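3-dehydroshikimate dehydratase (Pseudomonas putida, PDB 5HMQ) catalyses the metal-dependent dehydration of 3-dehydroshikimate to protocatechuate, a common intermediate of quinate and shikimate degradation. Local coordinates at residues Arg442-Leu448 with Val521-Asp527. Numbering follows the deposited sequence.
Sequences RIDHMAL and VHHIAFD. With MG (magnesium ion), chain L.
Two strands of the C-terminal, dioxygenase-like domain carry the histidines of its magnesium site, the facial triad of two histidines and one carboxylate familiar from extradiol-type dioxygenases, although this domain shows no 4-hydroxyphenylpyruvate or protocatechuate dioxygenase activity. His445 NE2 binds MG at 2.2 Å and His523 NE2 at 2.4 Å; Glu601 and three waters complete six ligands. Both histidines take the p rotamer about chi1 (61° and 72°), bringing both NE2 atoms to one metal, and their rings meet rim to rim with planes at 87°. Each ND1 donates to the preceding side chain: His445 ND1 to Asp444 OD2 (2.6 Å), His523 ND1 to His522 ND1 (3.0 Å). Ala525 CB lies over the His445 ring, 3.4 Å from its centroid. Strands 442-448 and 521-527 run antiparallel (164°), their axes approaching to 4.4 Å. Ile443 faces Phe526 and Met446 faces Ile524 as non-hydrogen-bonded pairs (CA-CA 4.7 and 4.6 Å); Ala447 and His523 form a hydrogen-bonded pair. Asp444 N donates to Ala525 O (2.8 Å), Ala525 N to His445 O (3.0 Å) and Ala447 N to His523 O (2.9 Å). A classic bulge sets His522 and His523 opposite Ala447, whose O accepts from His522 N at 2.7 Å, slipping the register by one so that Leu448 pairs with Val521. These are adjacent central strands of a VOC-fold sheet, with strand 599-606, bearing Glu601, alongside 521-527. The face away from the metal packs Ile443 CG1 on Phe526 CE1 and Met446 CG (selenomethionine) on Ile524 CG1, both at 3.8 Å; Ile443, Met446 and Ile524 also touch Leu301 of the preceding VOC module. At the far end Arg442 N donates to Asp527 OD1 (3.0 Å) and Asp527 N to Arg442 O (3.2 Å).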
loop_
_atom_site.group_PDB
_atom_site.type_symbol
_atom_site.label_atom_id
_atom_site.label_comp_id
_atom_site.label_asym_id
_atom_site.label_seq_id
_atom_site.Cartn_x
_atom_site.Cartn_y
_atom_site.Cartn_z
ATOM N N ARG C 442 -0.588 16.707 31.880
ATOM C CA ARG C 442 -1.491 15.924 31.049
ATOM C C ARG C 442 -0.858 15.659 29.693
ATOM O O ARG C 442 0.089 16.331 29.277
ATOM C CB ARG C 442 -2.844 16.620 30.849
ATOM C CG ARG C 442 -2.804 17.834 29.935
ATOM C CD ARG C 442 -4.160 18.525 29.903
ATOM N NE ARG C 442 -5.195 17.686 29.301
ATOM C CZ ARG C 442 -5.441 17.605 27.997
ATOM N NH1 ARG C 442 -4.725 18.314 27.135
ATOM N NH2 ARG C 442 -6.404 16.809 27.554
ATOM N N ILE C 443 -1.390 14.642 29.015
ATOM C CA ILE C 443 -1.036 14.391 27.625
ATOM C C ILE C 443 -1.695 15.458 26.762
ATOM O O ILE C 443 -2.926 15.560 26.707
ATOM C CB ILE C 443 -1.458 12.980 27.198
ATOM C CG1 ILE C 443 -0.667 11.936 27.991
ATOM C CG2 ILE C 443 -1.277 12.797 25.700
ATOM C CD1 ILE C 443 -1.218 10.532 27.878
ATOM N N ASP C 444 -0.876 16.261 26.088
ATOM C CA ASP C 444 -1.398 17.329 25.249
ATOM C C ASP C 444 -1.737 16.835 23.849
ATOM O O ASP C 444 -2.801 17.161 23.315
ATOM C CB ASP C 444 -0.393 18.479 25.174
ATOM C CG ASP C 444 -0.839 19.570 24.225
ATOM O OD1 ASP C 444 -1.588 20.470 24.657
ATOM O OD2 ASP C 444 -0.439 19.526 23.042
ATOM N N HIS C 445 -0.845 16.056 23.242
ATOM C CA HIS C 445 -1.128 15.470 21.942
ATOM C C HIS C 445 -0.246 14.248 21.750
ATOM O O HIS C 445 0.767 14.071 22.434
ATOM C CB HIS C 445 -0.925 16.475 20.799
ATOM C CG HIS C 445 0.474 16.995 20.678
ATOM N ND1 HIS C 445 0.873 18.195 21.224
ATOM C CD2 HIS C 445 1.562 16.487 20.051
ATOM C CE1 HIS C 445 2.147 18.401 20.947
ATOM N NE2 HIS C 445 2.590 17.379 20.238
HETATM N N MSE C 446 -0.654 13.402 20.813
HETATM C CA MSE C 446 0.090 12.197 20.496
HETATM C C MSE C 446 0.060 11.956 18.994
HETATM O O MSE C 446 -1.010 11.858 18.389
HETATM C CB MSE C 446 -0.476 10.998 21.253
HETATM C CG MSE C 446 0.339 9.731 21.088
HETATM SE SE MSE C 446 -0.212 8.307 22.301
HETATM C CE MSE C 446 -2.057 8.086 21.693
ATOM N N ALA C 447 1.244 11.874 18.396
ATOM C CA ALA C 447 1.385 11.746 16.954
ATOM C C ALA C 447 1.538 10.286 16.556
ATOM O O ALA C 447 2.187 9.503 17.258
ATOM C CB ALA C 447 2.585 12.549 16.447
ATOM N N LEU C 448 0.932 9.925 15.428
ATOM C CA LEU C 448 1.082 8.597 14.854
ATOM C C LEU C 448 1.856 8.688 13.546
ATOM O O LEU C 448 1.676 9.633 12.771
ATOM C CB LEU C 448 -0.283 7.949 14.602
ATOM C CG LEU C 448 -1.275 7.874 15.759
ATOM C CD1 LEU C 448 -2.537 7.122 15.318
ATOM C CD2 LEU C 448 -0.651 7.266 17.020
ATOM N N VAL C 521 3.418 4.741 17.308
ATOM C CA VAL C 521 3.480 6.049 17.948
ATOM C C VAL C 521 4.682 6.824 17.437
ATOM O O VAL C 521 5.819 6.339 17.460
ATOM C CB VAL C 521 3.531 5.898 19.473
ATOM C CG1 VAL C 521 4.000 7.198 20.121
ATOM C CG2 VAL C 521 2.167 5.531 19.997
ATOM N N HIS C 522 4.427 8.041 16.956
ATOM C CA HIS C 522 5.513 8.914 16.537
ATOM C C HIS C 522 6.137 9.602 17.744
ATOM O O HIS C 522 7.353 9.524 17.950
ATOM C CB HIS C 522 5.001 9.936 15.520
ATOM C CG HIS C 522 6.081 10.775 14.910
ATOM N ND1 HIS C 522 6.322 12.076 15.297
ATOM C CD2 HIS C 522 6.983 10.498 13.940
ATOM C CE1 HIS C 522 7.325 12.564 14.590
ATOM N NE2 HIS C 522 7.746 11.626 13.760
ATOM N N HIS C 523 5.318 10.271 18.557
ATOM C CA HIS C 523 5.791 10.849 19.808
ATOM C C HIS C 523 4.601 11.168 20.699
ATOM O O HIS C 523 3.464 11.290 20.235
ATOM C CB HIS C 523 6.640 12.106 19.574
ATOM C CG HIS C 523 5.858 13.300 19.119
ATOM N ND1 HIS C 523 5.639 13.584 17.789
ATOM C CD2 HIS C 523 5.271 14.300 19.819
ATOM C CE1 HIS C 523 4.937 14.699 17.689
ATOM N NE2 HIS C 523 4.701 15.153 18.907
ATOM N N ILE C 524 4.886 11.302 21.991
ATOM C CA ILE C 524 3.895 11.642 23.005
ATOM C C ILE C 524 4.339 12.936 23.670
ATOM O O ILE C 524 5.502 13.066 24.071
ATOM C CB ILE C 524 3.727 10.515 24.040
ATOM C CG1 ILE C 524 3.380 9.199 23.340
ATOM C CG2 ILE C 524 2.659 10.876 25.060
ATOM C CD1 ILE C 524 3.789 7.970 24.117
ATOM N N ALA C 525 3.421 13.890 23.785
ATOM C CA ALA C 525 3.736 15.225 24.270
ATOM C C ALA C 525 3.017 15.491 25.584
ATOM O O ALA C 525 1.791 15.353 25.667
ATOM C CB ALA C 525 3.355 16.285 23.237
ATOM N N PHE C 526 3.783 15.871 26.602
ATOM C CA PHE C 526 3.250 16.265 27.898
ATOM C C PHE C 526 3.441 17.763 28.093
ATOM O O PHE C 526 4.442 18.334 27.647
ATOM C CB PHE C 526 3.940 15.503 29.032
ATOM C CG PHE C 526 4.076 14.027 28.781
ATOM C CD1 PHE C 526 2.967 13.197 28.811
ATOM C CD2 PHE C 526 5.320 13.467 28.536
ATOM C CE1 PHE C 526 3.094 11.840 28.588
ATOM C CE2 PHE C 526 5.453 12.108 28.315
ATOM C CZ PHE C 526 4.340 11.294 28.341
ATOM N N ASP C 527 2.488 18.401 28.762
ATOM C CA ASP C 527 2.589 19.824 29.042
ATOM C C ASP C 527 3.003 20.049 30.493
ATOM O O ASP C 527 2.941 19.146 31.332
ATOM C CB ASP C 527 1.269 20.547 28.733
ATOM C CG ASP C 527 0.151 20.201 29.710
ATOM O OD1 ASP C 527 0.260 19.195 30.444
ATOM O OD2 ASP C 527 -0.857 20.940 29.731
HETATM MG MG MG L . 4.400 17.508 19.017
HETATM O O HOH W 1 -2.629 20.303 27.361
HETATM O O HOH W 2 3.123 17.541 17.018
HETATM O O HOH W 3 4.354 19.569 19.220
HETATM O O HOH W 4 6.002 17.786 17.735
#